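Local structure of hypothetical protein (Clostridium sporogenes ATCC 15579, 4QRK) at residues E12-V17 with L45-F50; L36-N41 with W93-N98; K100-I105 with K120-E125; G112-D117 with V135-S140. The protein is of unknown function but is a putative cell adhesion protein, built as a right-handed beta-helix and related to the C-terminal domain of LiaF. All coordinates share one frame; numbering follows the deposited sequence. Where two conformers were deposited one is given.

Contact 1 of 4, residues E12-V17 with L45-F50; sequences EEIKIV and LMKGKF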
loop_
_atom_site.group_PDB
_atom_site.type_symbol
_atom_site.label_atom_id
_atom_site.label_comp_id
_atom_site.label_asym_id
_atom_site.label_seq_id
_atom_site.Cartn_x
_atom_site.Cartn_y
_atom_site.Cartn_z
ATOM N N GLU A 12 20.219 4.358 11.003
ATOM C CA GLU A 12 19.371 5.229 10.196
ATOM C C GLU A 12 20.020 5.554 8.890
ATOM O O GLU A 12 21.208 5.887 8.857
ATOM C CB GLU A 12 19.040 6.522 10.950
ATOM C CG GLU A 12 18.340 6.272 12.277
ATOM C CD GLU A 12 17.813 7.541 12.931
ATOM O OE1 GLU A 12 17.701 8.587 12.256
ATOM O OE2 GLU A 12 17.517 7.485 14.137
ATOM N N GLU A 13 19.226 5.466 7.820
ATOM C CA GLU A 13 19.721 5.643 6.461
ATOM C C GLU A 13 18.685 6.317 5.628
ATOM O O GLU A 13 17.485 6.066 5.814
ATOM C CB GLU A 13 19.931 4.300 5.760
ATOM C CG GLU A 13 20.793 3.319 6.478
ATOM C CD GLU A 13 20.845 1.981 5.762
ATOM O OE1 GLU A 13 19.866 1.619 5.068
ATOM O OE2 GLU A 13 21.877 1.293 5.908
ATOM N N ILE A 14 19.166 7.131 4.709
ATOM C CA ILE A 14 18.345 7.716 3.668
ATOM C C ILE A 14 18.731 7.096 2.327
ATOM O O ILE A 14 19.917 6.848 2.058
ATOM C CB ILE A 14 18.539 9.238 3.578
ATOM C CG1 ILE A 14 18.306 9.905 4.932
ATOM C CG2 ILE A 14 17.630 9.826 2.540
ATOM C CD1 ILE A 14 16.927 9.770 5.467
ATOM N N LYS A 15 17.733 6.849 1.497
ATOM C CA LYS A 15 17.967 6.346 0.136
ATOM C C LYS A 15 17.150 7.217 -0.765
ATOM O O LYS A 15 16.003 7.514 -0.464
ATOM C CB LYS A 15 17.530 4.900 0.042
ATOM C CG LYS A 15 18.337 4.005 1.010
ATOM C CD LYS A 15 18.139 2.515 0.733
ATOM C CE LYS A 15 18.837 1.615 1.767
ATOM N NZ LYS A 15 20.311 1.725 1.635
ATOM N N ILE A 16 17.752 7.648 -1.854
ATOM C CA ILE A 16 17.092 8.504 -2.821
ATOM C C ILE A 16 17.303 7.888 -4.190
ATOM O O ILE A 16 18.419 7.528 -4.547
ATOM C CB ILE A 16 17.716 9.884 -2.810
ATOM C CG1 ILE A 16 17.380 10.602 -1.513
ATOM C CG2 ILE A 16 17.235 10.704 -4.007
ATOM C CD1 ILE A 16 18.251 11.783 -1.250
ATOM N N VAL A 17 16.227 7.776 -4.948
ATOM C CA VAL A 17 16.275 7.167 -6.270
ATOM C C VAL A 17 15.853 8.192 -7.330
ATOM O O VAL A 17 14.783 8.782 -7.220
ATOM C CB VAL A 17 15.366 5.940 -6.323
ATOM C CG1 VAL A 17 15.351 5.355 -7.733
ATOM C CG2 VAL A 17 15.821 4.920 -5.281
ATOM N N LEU A 45 12.278 10.139 -7.858
ATOM C CA LEU A 45 11.366 9.006 -7.979
ATOM C C LEU A 45 10.821 8.569 -6.609
ATOM O O LEU A 45 9.604 8.376 -6.429
ATOM C CB LEU A 45 12.072 7.847 -8.673
ATOM C CG LEU A 45 11.144 6.792 -9.277
ATOM C CD1 LEU A 45 10.768 7.196 -10.670
ATOM C CD2 LEU A 45 11.788 5.421 -9.288
HETATM N N MSE A 46 11.743 8.430 -5.661
HETATM C CA MSE A 46 11.461 7.968 -4.318
HETATM C C MSE A 46 12.553 8.463 -3.382
HETATM O O MSE A 46 13.722 8.551 -3.784
HETATM C CB MSE A 46 11.456 6.434 -4.313
HETATM C CG MSE A 46 11.219 5.788 -2.969
HETATM SE SE MSE A 46 12.846 5.153 -2.058
HETATM C CE MSE A 46 12.083 4.718 -0.374
ATOM N N LYS A 47 12.174 8.778 -2.138
ATOM C CA LYS A 47 13.110 9.067 -1.081
ATOM C C LYS A 47 12.615 8.287 0.105
ATOM O O LYS A 47 11.410 8.234 0.390
ATOM C CB LYS A 47 13.143 10.563 -0.765
ATOM C CG LYS A 47 14.006 10.893 0.454
ATOM C CD LYS A 47 13.999 12.360 0.843
ATOM C CE LYS A 47 12.687 12.806 1.487
ATOM N NZ LYS A 47 11.839 13.676 0.569
ATOM N N GLY A 48 13.529 7.668 0.818
ATOM C CA GLY A 48 13.129 6.930 1.991
ATOM C C GLY A 48 14.092 7.096 3.133
ATOM O O GLY A 48 15.300 7.246 2.927
ATOM N N LYS A 49 13.545 7.083 4.343
ATOM C CA LYS A 49 14.336 6.972 5.561
ATOM C C LYS A 49 14.026 5.637 6.260
ATOM O O LYS A 49 12.862 5.317 6.532
ATOM C CB LYS A 49 14.016 8.140 6.501
ATOM C CG LYS A 49 14.913 8.159 7.743
ATOM C CD LYS A 49 14.487 9.243 8.712
ATOM C CE LYS A 49 15.386 9.289 9.929
ATOM N NZ LYS A 49 14.927 10.291 10.927
ATOM N N PHE A 50 15.075 4.882 6.546
ATOM C CA PHE A 50 14.946 3.516 7.034
ATOM C C PHE A 50 15.630 3.481 8.370
ATOM O O PHE A 50 16.774 3.966 8.511
ATOM C CB PHE A 50 15.612 2.551 6.039
ATOM C CG PHE A 50 15.047 2.664 4.671
ATOM C CD1 PHE A 50 13.967 1.899 4.297
ATOM C CD2 PHE A 50 15.522 3.610 3.796
ATOM C CE1 PHE A 50 13.414 2.005 3.047
ATOM C CE2 PHE A 50 14.980 3.738 2.551
ATOM C CZ PHE A 50 13.891 2.921 2.170
#
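Glu13 to Val17 pair with Met46 to Phe50 as antiparallel strands at the outer edge of one sheet of the right-handed beta-helix, strand 11-17 being the last of that sheet within the chain. The face of Glu13, Lys15, Val17, Met46 (a selenomethionine) and Phe50 packs into the core. Here the Lys15 and Phe50 side chains cross at about a right angle, Lys15 CG 3.7 Å from Phe50 CE2 and oblique to the ring. A lysine suits this spot because its methylenes pack against the aromatic group while the bend at chi4 (-68°) turns NZ to Glu13 OE1, a salt bridge of 3.5 Å; Glu13 OE2 bonds Tyr52 OH and pairs with Lys58. Gly48 fits because a CB there would run into Met46 CE. Deeper in, Phe50 meets Trp93 edge to face, and Met46 and Val17 rest on Leu72 of strand 69-75.

The face of Ile14, Ile16, Lys47 and Lys49 is largely exposed. Ile16 and Lys47 lie side by side, while the fully extended Lys49 reaches a salt bridge with Glu12, NZ to OE1 3.5 Å. Lys47 instead turns its amine to Glu42.

At the far end the pairing is distorted by a classic beta bulge, Leu45 and Met46 both facing Val17. Val17 O takes Leu45 N at 2.9 Å and, more weakly, Met46 N at 3.4 Å.

Contact 2 of 4, residues L36-N41 with W93-N98; sequences LNISGN and WNINLN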
loop_
_atom_site.group_PDB
_atom_site.type_symbol
_atom_site.label_atom_id
_atom_site.label_comp_id
_atom_site.label_asym_id
_atom_site.label_seq_id
_atom_site.Cartn_x
_atom_site.Cartn_y
_atom_site.Cartn_z
ATOM N N LEU A 36 5.592 0.473 8.188
ATOM C CA LEU A 36 5.862 0.980 6.854
ATOM C C LEU A 36 4.908 2.130 6.577
ATOM O O LEU A 36 3.698 1.936 6.619
ATOM C CB LEU A 36 5.614 -0.135 5.831
ATOM C CG LEU A 36 5.557 0.239 4.358
ATOM C CD1 LEU A 36 6.805 0.924 3.906
ATOM C CD2 LEU A 36 5.330 -1.035 3.524
ATOM N N ASN A 37 5.458 3.299 6.230
ATOM C CA ASN A 37 4.697 4.509 5.943
ATOM C C ASN A 37 5.062 5.070 4.585
ATOM O O ASN A 37 6.233 5.256 4.264
ATOM C CB ASN A 37 4.978 5.570 6.981
ATOM C CG ASN A 37 4.618 5.144 8.382
ATOM O OD1 ASN A 37 3.513 4.620 8.669
ATOM N ND2 ASN A 37 5.555 5.349 9.275
ATOM N N ILE A 38 4.059 5.275 3.761
ATOM C CA ILE A 38 4.267 5.779 2.408
ATOM C C ILE A 38 3.402 6.980 2.167
ATOM O O ILE A 38 2.205 7.008 2.544
ATOM C CB ILE A 38 3.935 4.738 1.339
ATOM C CG1 ILE A 38 4.749 3.447 1.569
ATOM C CG2 ILE A 38 4.193 5.324 -0.044
ATOM C CD1 ILE A 38 4.428 2.375 0.515
ATOM N N SER A 39 3.999 7.970 1.524
ATOM C CA SER A 39 3.290 9.184 1.118
ATOM C C SER A 39 3.772 9.669 -0.219
ATOM O O SER A 39 4.715 9.122 -0.798
ATOM C CB SER A 39 3.529 10.296 2.127
ATOM O OG SER A 39 4.859 10.794 2.025
ATOM N N GLY A 40 3.151 10.744 -0.706
ATOM C CA GLY A 40 3.747 11.510 -1.791
ATOM C C GLY A 40 4.798 12.507 -1.259
ATOM O O GLY A 40 5.521 12.233 -0.284
ATOM N N ASN A 41 4.867 13.656 -1.922
ATOM C CA ASN A 41 5.775 14.769 -1.569
ATOM C C ASN A 41 7.260 14.530 -1.855
ATOM O O ASN A 41 8.111 14.872 -1.035
ATOM C CB ASN A 41 5.564 15.185 -0.085
ATOM C CG ASN A 41 5.709 16.713 0.121
ATOM O OD1 ASN A 41 5.494 17.491 -0.801
ATOM N ND2 ASN A 41 6.079 17.123 1.326
ATOM N N TRP A 93 10.175 1.979 7.873
ATOM C CA TRP A 93 10.445 2.501 6.558
ATOM C C TRP A 93 9.473 3.647 6.294
ATOM O O TRP A 93 8.236 3.501 6.343
ATOM C CB TRP A 93 10.257 1.440 5.462
ATOM C CG TRP A 93 11.191 0.259 5.479
ATOM C CD1 TRP A 93 12.147 -0.063 6.417
ATOM C CD2 TRP A 93 11.196 -0.794 4.514
ATOM N NE1 TRP A 93 12.763 -1.251 6.066
ATOM C CE2 TRP A 93 12.173 -1.732 4.919
ATOM C CE3 TRP A 93 10.463 -1.029 3.346
ATOM C CZ2 TRP A 93 12.451 -2.882 4.178
ATOM C CZ3 TRP A 93 10.726 -2.182 2.626
ATOM C CH2 TRP A 93 11.712 -3.095 3.046
ATOM N N ASN A 94 10.035 4.797 6.004
ATOM C CA ASN A 94 9.221 5.971 5.702
ATOM C C ASN A 94 9.559 6.438 4.322
ATOM O O ASN A 94 10.665 6.887 4.086
ATOM C CB ASN A 94 9.531 7.062 6.714
ATOM C CG ASN A 94 9.297 6.611 8.122
ATOM O OD1 ASN A 94 8.170 6.421 8.517
ATOM N ND2 ASN A 94 10.364 6.385 8.871
ATOM N N ILE A 95 8.623 6.268 3.397
ATOM C CA ILE A 95 8.885 6.434 1.977
ATOM C C ILE A 95 8.084 7.587 1.370
ATOM O O ILE A 95 6.870 7.672 1.596
ATOM C CB ILE A 95 8.547 5.114 1.240
ATOM C CG1 ILE A 95 9.541 4.019 1.702
ATOM C CG2 ILE A 95 8.587 5.298 -0.282
ATOM C CD1 ILE A 95 9.204 2.654 1.178
ATOM N N ASN A 96 8.761 8.480 0.641
ATOM C CA ASN A 96 8.078 9.540 -0.106
ATOM C C ASN A 96 8.179 9.214 -1.593
ATOM O O ASN A 96 9.282 8.918 -2.102
ATOM C CB ASN A 96 8.661 10.972 0.088
ATOM C CG ASN A 96 8.713 11.461 1.523
ATOM O OD1 ASN A 96 9.672 12.173 1.886
ATOM N ND2 ASN A 96 7.717 11.147 2.331
ATOM N N LEU A 97 7.054 9.303 -2.299
ATOM C CA LEU A 97 6.990 8.938 -3.709
ATOM C C LEU A 97 6.641 10.129 -4.615
ATOM O O LEU A 97 5.935 11.060 -4.218
ATOM C CB LEU A 97 5.904 7.863 -3.933
ATOM C CG LEU A 97 6.183 6.469 -3.349
ATOM C CD1 LEU A 97 5.025 5.536 -3.707
ATOM C CD2 LEU A 97 7.501 5.946 -3.860
ATOM N N ASN A 98 7.110 10.044 -5.855
ATOM C CA ASN A 98 6.852 11.063 -6.849
ATOM C C ASN A 98 5.353 11.093 -7.132
ATOM O O ASN A 98 4.716 10.030 -7.171
ATOM C CB ASN A 98 7.598 10.725 -8.127
ATOM C CG ASN A 98 7.477 11.821 -9.160
ATOM O OD1 ASN A 98 6.561 11.825 -10.004
ATOM N ND2 ASN A 98 8.374 12.796 -9.066
#
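Leu36 to Ser39 run parallel to Trp93 to Asn96 in matched register, the short strand axes 4.3 Å apart at closest and turned by 36°, with Asn37 and Ser39 each giving N-H to, and taking N-H on the carbonyl from, the neighbouring strand. Such in-register parallel pairing is how neighbouring coils of a beta-helix stack.

On the outer face the polar residues line up in rows. Asn37 and Asn94 lie side by side with their amides nearly coplanar, 21° apart, and Asn37 ND2 donates to Asn94 OD1 at 2.9 Å in an almost straight bond (175°). Both CG atoms stand anti to the carbonyl carbon, starting the two side chains off in the same direction. Asn94 ND2 turns on to Glu92. One step along, Asn96 ND2 gives a more bent bond to Ser39 OG, 2.9 Å long, with the hydroxyl oxygen tilted out of the Asn96 amide plane. That hydroxyl sits between its own N and carbonyl carbon, and it also donates to Gly40 O at 2.8 Å.

Branched and aromatic chains fill the inner face. Leu36 CD1 packs on Trp93 CB at 3.8 Å and reaches Ile95 CD1, while Ile38 CG2 meets Leu97 CD1, also at 3.8 Å. Leu27 and Leu29 of strand 24-32 close this side from across the core.

Asparagine suits stacked coils because one amide can both give and accept a hydrogen bond: the outer rows thus add side-chain bonds to those of the backbone, without placing charge against charge.

Contact 3 of 4, residues K100-I105 with K120-E125; sequences KIPTEI and KINLKE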
loop_
_atom_site.group_PDB
_atom_site.type_symbol
_atom_site.label_atom_id
_atom_site.label_comp_id
_atom_site.label_asym_id
_atom_site.label_seq_id
_atom_site.Cartn_x
_atom_site.Cartn_y
_atom_site.Cartn_z
ATOM N N LYS A 100 3.786 12.577 -9.910
ATOM C CA LYS A 100 3.411 12.712 -11.335
ATOM C C LYS A 100 3.555 11.417 -12.128
ATOM O O LYS A 100 2.750 11.112 -13.032
ATOM C CB LYS A 100 4.251 13.821 -12.023
ATOM C CG LYS A 100 3.960 15.226 -11.510
ATOM C CD LYS A 100 4.557 16.309 -12.421
ATOM C CE LYS A 100 4.143 17.729 -12.010
ATOM N NZ LYS A 100 2.671 17.952 -12.104
ATOM N N ILE A 101 4.583 10.659 -11.820
ATOM C CA ILE A 101 4.874 9.472 -12.619
ATOM C C ILE A 101 3.813 8.367 -12.407
ATOM O O ILE A 101 3.393 8.110 -11.261
ATOM C CB ILE A 101 6.288 8.982 -12.344
ATOM C CG1 ILE A 101 6.725 7.990 -13.410
ATOM C CG2 ILE A 101 6.411 8.398 -10.938
ATOM C CD1 ILE A 101 8.210 7.588 -13.332
ATOM N N PRO A 102 3.326 7.747 -13.512
ATOM C CA PRO A 102 2.421 6.599 -13.361
ATOM C C PRO A 102 3.052 5.526 -12.484
ATOM O O PRO A 102 4.192 5.163 -12.750
ATOM C CB PRO A 102 2.281 6.083 -14.805
ATOM C CG PRO A 102 2.487 7.289 -15.645
ATOM C CD PRO A 102 3.538 8.086 -14.938
ATOM N N THR A 103 2.317 5.028 -11.483
ATOM C CA THR A 103 2.889 4.178 -10.441
ATOM C C THR A 103 2.047 2.941 -10.137
ATOM O O THR A 103 0.834 3.024 -10.000
ATOM C CB THR A 103 3.036 4.987 -9.125
ATOM O OG1 THR A 103 3.949 6.066 -9.335
ATOM C CG2 THR A 103 3.581 4.128 -7.998
ATOM N N GLU A 104 2.717 1.799 -10.057
ATOM C CA GLU A 104 2.129 0.549 -9.580
ATOM C C GLU A 104 2.887 0.175 -8.343
ATOM O O GLU A 104 4.104 0.391 -8.281
ATOM C CB GLU A 104 2.309 -0.539 -10.624
ATOM C CG GLU A 104 1.507 -0.297 -11.874
ATOM C CD GLU A 104 1.771 -1.379 -12.931
ATOM O OE1 GLU A 104 2.411 -2.408 -12.586
ATOM O OE2 GLU A 104 1.337 -1.189 -14.094
ATOM N N ILE A 105 2.173 -0.335 -7.346
ATOM C CA ILE A 105 2.785 -0.661 -6.050
ATOM C C ILE A 105 2.366 -2.057 -5.664
ATOM O O ILE A 105 1.194 -2.373 -5.691
ATOM C CB ILE A 105 2.382 0.337 -4.920
ATOM C CG1 ILE A 105 2.811 1.750 -5.278
ATOM C CG2 ILE A 105 3.067 -0.026 -3.604
ATOM C CD1 ILE A 105 2.239 2.813 -4.353
ATOM N N LYS A 120 -2.285 11.490 -3.615
ATOM C CA LYS A 120 -1.612 12.429 -4.518
ATOM C C LYS A 120 -0.763 11.757 -5.568
ATOM O O LYS A 120 -0.107 12.416 -6.343
ATOM C CB LYS A 120 -0.748 13.405 -3.709
ATOM C CG LYS A 120 -1.626 14.261 -2.797
ATOM C CD LYS A 120 -0.825 15.308 -2.133
ATOM C CE LYS A 120 -1.686 16.409 -1.609
ATOM N NZ LYS A 120 -0.825 17.439 -0.964
ATOM N N ILE A 121 -0.749 10.438 -5.553
ATOM C CA ILE A 121 0.078 9.653 -6.470
ATOM C C ILE A 121 -0.739 9.407 -7.730
ATOM O O ILE A 121 -1.956 9.227 -7.658
ATOM C CB ILE A 121 0.384 8.293 -5.819
ATOM C CG1 ILE A 121 1.083 8.492 -4.475
ATOM C CG2 ILE A 121 1.219 7.373 -6.695
ATOM C CD1 ILE A 121 2.319 9.302 -4.558
ATOM N N ASN A 122 -0.064 9.351 -8.864
ATOM C CA ASN A 122 -0.656 8.947 -10.132
ATOM C C ASN A 122 -0.750 7.432 -10.155
ATOM O O ASN A 122 -0.033 6.749 -10.870
ATOM C CB ASN A 122 0.218 9.435 -11.277
ATOM C CG ASN A 122 -0.434 9.274 -12.654
ATOM O OD1 ASN A 122 -1.581 8.864 -12.781
ATOM N ND2 ASN A 122 0.326 9.594 -13.689
ATOM N N LEU A 123 -1.639 6.909 -9.324
ATOM C CA LEU A 123 -1.690 5.492 -9.048
ATOM C C LEU A 123 -2.394 4.725 -10.163
ATOM O O LEU A 123 -3.463 5.131 -10.619
ATOM C CB LEU A 123 -2.408 5.292 -7.724
ATOM C CG LEU A 123 -2.461 3.888 -7.163
ATOM C CD1 LEU A 123 -1.051 3.394 -6.876
ATOM C CD2 LEU A 123 -3.375 3.864 -5.904
ATOM N N LYS A 124 -1.824 3.591 -10.570
ATOM C CA LYS A 124 -2.505 2.705 -11.531
ATOM C C LYS A 124 -2.943 1.404 -10.851
ATOM O O LYS A 124 -4.013 0.881 -11.110
ATOM C CB LYS A 124 -1.600 2.331 -12.709
ATOM C CG LYS A 124 -0.935 3.499 -13.416
ATOM C CD LYS A 124 -1.919 4.436 -14.099
ATOM C CE LYS A 124 -1.365 5.858 -14.101
ATOM N NZ LYS A 124 -1.994 6.779 -15.089
ATOM N N GLU A 125 -2.085 0.841 -10.026
ATOM C CA GLU A 125 -2.438 -0.427 -9.435
ATOM C C GLU A 125 -1.771 -0.551 -8.104
ATOM O O GLU A 125 -0.654 -0.065 -7.920
ATOM C CB GLU A 125 -2.068 -1.601 -10.366
ATOM C CG GLU A 125 -2.466 -2.950 -9.784
ATOM C CD GLU A 125 -2.499 -4.064 -10.831
ATOM O OE1 GLU A 125 -2.237 -3.760 -12.016
ATOM O OE2 GLU A 125 -2.785 -5.233 -10.455
HETATM O O HOH W 1 2.866 9.428 -9.076
#
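Asn122 and Pro102 lie side by side and point the same way, the amide nitrogen ND2 3.7 Å from Pro102 CG. CB of Asn122 is directed toward the 100-105 segment, with CG anti to the backbone N (chi1 -170°), and ND2 donates to Lys100 O at 2.9 Å. That carbonyl lies close to the amide plane, although the donor is tilted 35° from the carbonyl's own plane. An asparagine serves well here, since its other end, OD1, accepts from Lys124 NZ, which has a further partner in Asn145. The bent chain of Lys124 also carries its CE to 3.7 Å from Pro102 CB.

Between these groups the strands begin to pair as neighbouring coils of the right-handed beta-helix. Asn122 is the centre of an inverse gamma turn, and a water bridges its N to Ile101 O. Thr103 OG1 donates to the same Ile101 carbonyl from above its plane, holding the threonine's rotation, while Thr103 CB packs obliquely against Ile121 CG2. A beta bulge then shifts the register by one: Thr103 pairs with Leu123, but Glu104 with Glu125. Within the bulge, Glu125 N is buried and has no partner in the model.

Beyond it, Glu104 crosses Lys124 at about a right angle and Glu125 obliquely, using its CG. The two carboxylates are turned 45° apart; Glu104 OE2 has a salt bridge to Lys24, whereas Glu125 OE2 accepts a hydrogen bond from Asn127 ND2. On the buried face Ile105 and Leu123 meet at about a right angle, CD1 to CD1, 4.2 Å apart.

Contact 4 of 4, residues G112-D117 with V135-S140; sequences GEFKAD and VDLDIS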
loop_
_atom_site.group_PDB
_atom_site.type_symbol
_atom_site.label_atom_id
_atom_site.label_comp_id
_atom_site.label_asym_id
_atom_site.label_seq_id
_atom_site.Cartn_x
_atom_site.Cartn_y
_atom_site.Cartn_z
ATOM N N GLY A 112 2.918 -6.236 11.088
ATOM C CA GLY A 112 3.159 -4.852 11.448
ATOM C C GLY A 112 2.074 -3.912 10.987
ATOM O O GLY A 112 0.952 -4.334 10.767
ATOM N N GLU A 113 2.419 -2.640 10.837
ATOM C CA GLU A 113 1.446 -1.621 10.489
ATOM C C GLU A 113 1.837 -0.904 9.230
ATOM O O GLU A 113 2.966 -0.386 9.086
ATOM C CB GLU A 113 1.299 -0.635 11.627
ATOM C CG GLU A 113 0.806 -1.272 12.938
ATOM C CD GLU A 113 0.822 -0.287 14.090
ATOM O OE1 GLU A 113 1.371 0.825 13.914
ATOM O OE2 GLU A 113 0.295 -0.620 15.175
ATOM N N PHE A 114 0.919 -0.928 8.280
ATOM C CA PHE A 114 1.142 -0.282 6.989
ATOM C C PHE A 114 0.190 0.912 6.867
ATOM O O PHE A 114 -1.037 0.766 6.979
ATOM C CB PHE A 114 0.887 -1.265 5.866
ATOM C CG PHE A 114 0.927 -0.642 4.480
ATOM C CD1 PHE A 114 1.946 0.219 4.115
ATOM C CD2 PHE A 114 -0.057 -0.924 3.552
ATOM C CE1 PHE A 114 1.976 0.806 2.853
ATOM C CE2 PHE A 114 -0.030 -0.349 2.286
ATOM C CZ PHE A 114 0.977 0.522 1.940
ATOM N N LYS A 115 0.761 2.077 6.639
ATOM C CA LYS A 115 -0.003 3.310 6.473
ATOM C C LYS A 115 0.458 4.001 5.213
ATOM O O LYS A 115 1.666 4.183 4.968
ATOM C CB LYS A 115 0.210 4.237 7.668
ATOM C CG LYS A 115 -0.260 3.719 9.011
ATOM C CD LYS A 115 -0.205 4.879 10.018
ATOM C CE LYS A 115 -0.222 4.463 11.480
ATOM N NZ LYS A 115 -0.930 3.180 11.736
ATOM N N ALA A 116 -0.501 4.371 4.378
ATOM C CA ALA A 116 -0.155 5.025 3.123
ATOM C C ALA A 116 -1.171 6.061 2.676
ATOM O O ALA A 116 -2.386 5.813 2.647
ATOM C CB ALA A 116 0.064 3.995 1.972
ATOM N N ASP A 117 -0.640 7.218 2.325
ATOM C CA ASP A 117 -1.408 8.233 1.652
ATOM C C ASP A 117 -1.037 8.179 0.220
ATOM O O ASP A 117 0.046 8.627 -0.166
ATOM C CB ASP A 117 -1.102 9.623 2.173
ATOM C CG ASP A 117 -1.910 10.706 1.433
ATOM O OD1 ASP A 117 -2.898 10.368 0.752
ATOM O OD2 ASP A 117 -1.531 11.889 1.497
ATOM N N VAL A 135 -3.668 -2.382 7.997
ATOM C CA VAL A 135 -3.505 -1.616 6.782
ATOM C C VAL A 135 -4.426 -0.392 6.861
ATOM O O VAL A 135 -5.624 -0.534 7.125
ATOM C CB VAL A 135 -3.928 -2.427 5.556
ATOM C CG1 VAL A 135 -3.930 -1.564 4.309
ATOM C CG2 VAL A 135 -3.026 -3.605 5.361
ATOM N N ASP A 136 -3.876 0.797 6.643
ATOM C CA ASP A 136 -4.691 2.047 6.564
ATOM C C ASP A 136 -4.252 2.804 5.338
ATOM O O ASP A 136 -3.082 3.232 5.254
ATOM C CB ASP A 136 -4.508 2.951 7.799
ATOM C CG ASP A 136 -5.062 2.344 9.074
ATOM O OD1 ASP A 136 -4.348 1.548 9.727
ATOM O OD2 ASP A 136 -6.202 2.699 9.449
ATOM N N LEU A 137 -5.157 2.965 4.375
ATOM C CA LEU A 137 -4.819 3.477 3.067
ATOM C C LEU A 137 -5.752 4.561 2.645
ATOM O O LEU A 137 -6.992 4.378 2.690
ATOM C CB LEU A 137 -4.977 2.387 2.008
ATOM C CG LEU A 137 -4.040 1.226 1.875
ATOM C CD1 LEU A 137 -4.608 0.277 0.837
ATOM C CD2 LEU A 137 -2.709 1.782 1.443
ATOM N N ASP A 138 -5.173 5.681 2.246
ATOM C CA ASP A 138 -5.925 6.766 1.668
ATOM C C ASP A 138 -5.704 6.670 0.183
ATOM O O ASP A 138 -4.631 6.950 -0.335
ATOM C CB ASP A 138 -5.489 8.118 2.203
ATOM C CG ASP A 138 -6.388 9.244 1.728
ATOM O OD1 ASP A 138 -7.008 9.109 0.629
ATOM O OD2 ASP A 138 -6.476 10.259 2.454
ATOM N N ILE A 139 -6.737 6.233 -0.506
ATOM C CA ILE A 139 -6.705 6.226 -1.965
ATOM C C ILE A 139 -7.879 7.046 -2.457
ATOM O O ILE A 139 -8.630 6.625 -3.319
ATOM C CB ILE A 139 -6.721 4.812 -2.555
ATOM C CG1 ILE A 139 -7.743 3.957 -1.858
ATOM C CG2 ILE A 139 -5.400 4.121 -2.330
ATOM C CD1 ILE A 139 -8.058 2.659 -2.626
ATOM N N SER A 140 -7.979 8.267 -1.945
ATOM C CA SER A 140 -9.124 9.139 -2.210
ATOM C C SER A 140 -8.791 10.229 -3.244
ATOM O O SER A 140 -9.467 11.227 -3.352
ATOM C CB SER A 140 -9.629 9.762 -0.887
ATOM O OG SER A 140 -8.693 10.703 -0.339
HETATM O O HOH W 2 -1.946 0.888 9.922
#
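Phe114 overlaps Leu137 and Val135 from the adjoining strand. Its CE2 comes within 3.5 Å of Leu137 CD2, the two side chains crossing at an oblique angle, whereas CD2 lies 4.0 Å from Val135 CG1, with Phe114 and Val135 side by side. The phenylalanine CG is anti to the backbone N (chi1 173°), which starts the ring off beside the carbonyl carbon. Ala116 is small enough to let the same Leu137 methyl settle against its CB at 3.6 Å. From the facing sheet, Val128 and Met130 touch the ring and Leu126 touches Leu137, so this row of apolar residues suits the interior.

The backbones are almost exactly parallel, 1° apart, and paired residue for residue: two consecutive coils of the right-handed beta-helix, laid one on the next. Gly112 stands where the chain turns a corner into this sheet, with backbone angles that call for glycine.

The outward face is charged. Lys115 NZ and Asp136 OD1 are too far apart for a salt bridge, but a water joins them, donating to OD1 at 2.5 Å and also to Phe114 O. Asp117 and Asp138 lie side by side, with OD1 of the first 4.0 Å from OD2 of the second. Partners probably ease this repulsion: Asp138 OD2 has Lys220, and Asp117 OD1 has Ser119 OG. Asp138 OD1 accepts from Ser140 N at 2.9 Å, making an Asx turn, and from Ser140 OG on its syn lone pair.

How the contacts relate
Contacts 1, 2 and 4 follow one another across a single sheet, in the order 11-17, 46-52, 91-98, 35-42, 113-117, 134-138; contact 3 joins strands 103-110 and 123-130 of the facing sheet. Centres of contacts 1 and 2 lie about 9 Å apart, those of 2 and 4 about 11 Å, and backbone bonds link each pair. Contacts 1 and 4 do not touch. Along the chain, contacts 1 and 2 interleave, as do 3 and 4, the latter because the chain alternates between sheets. Ile121 and Ile105 of contact 3 pack on Leu97 of contact 2, joining the sheets through the core. At this end two antiparallel pairings, 11-17/46-52 and 46-52/91-98, precede parallel coils from 91-98 onward.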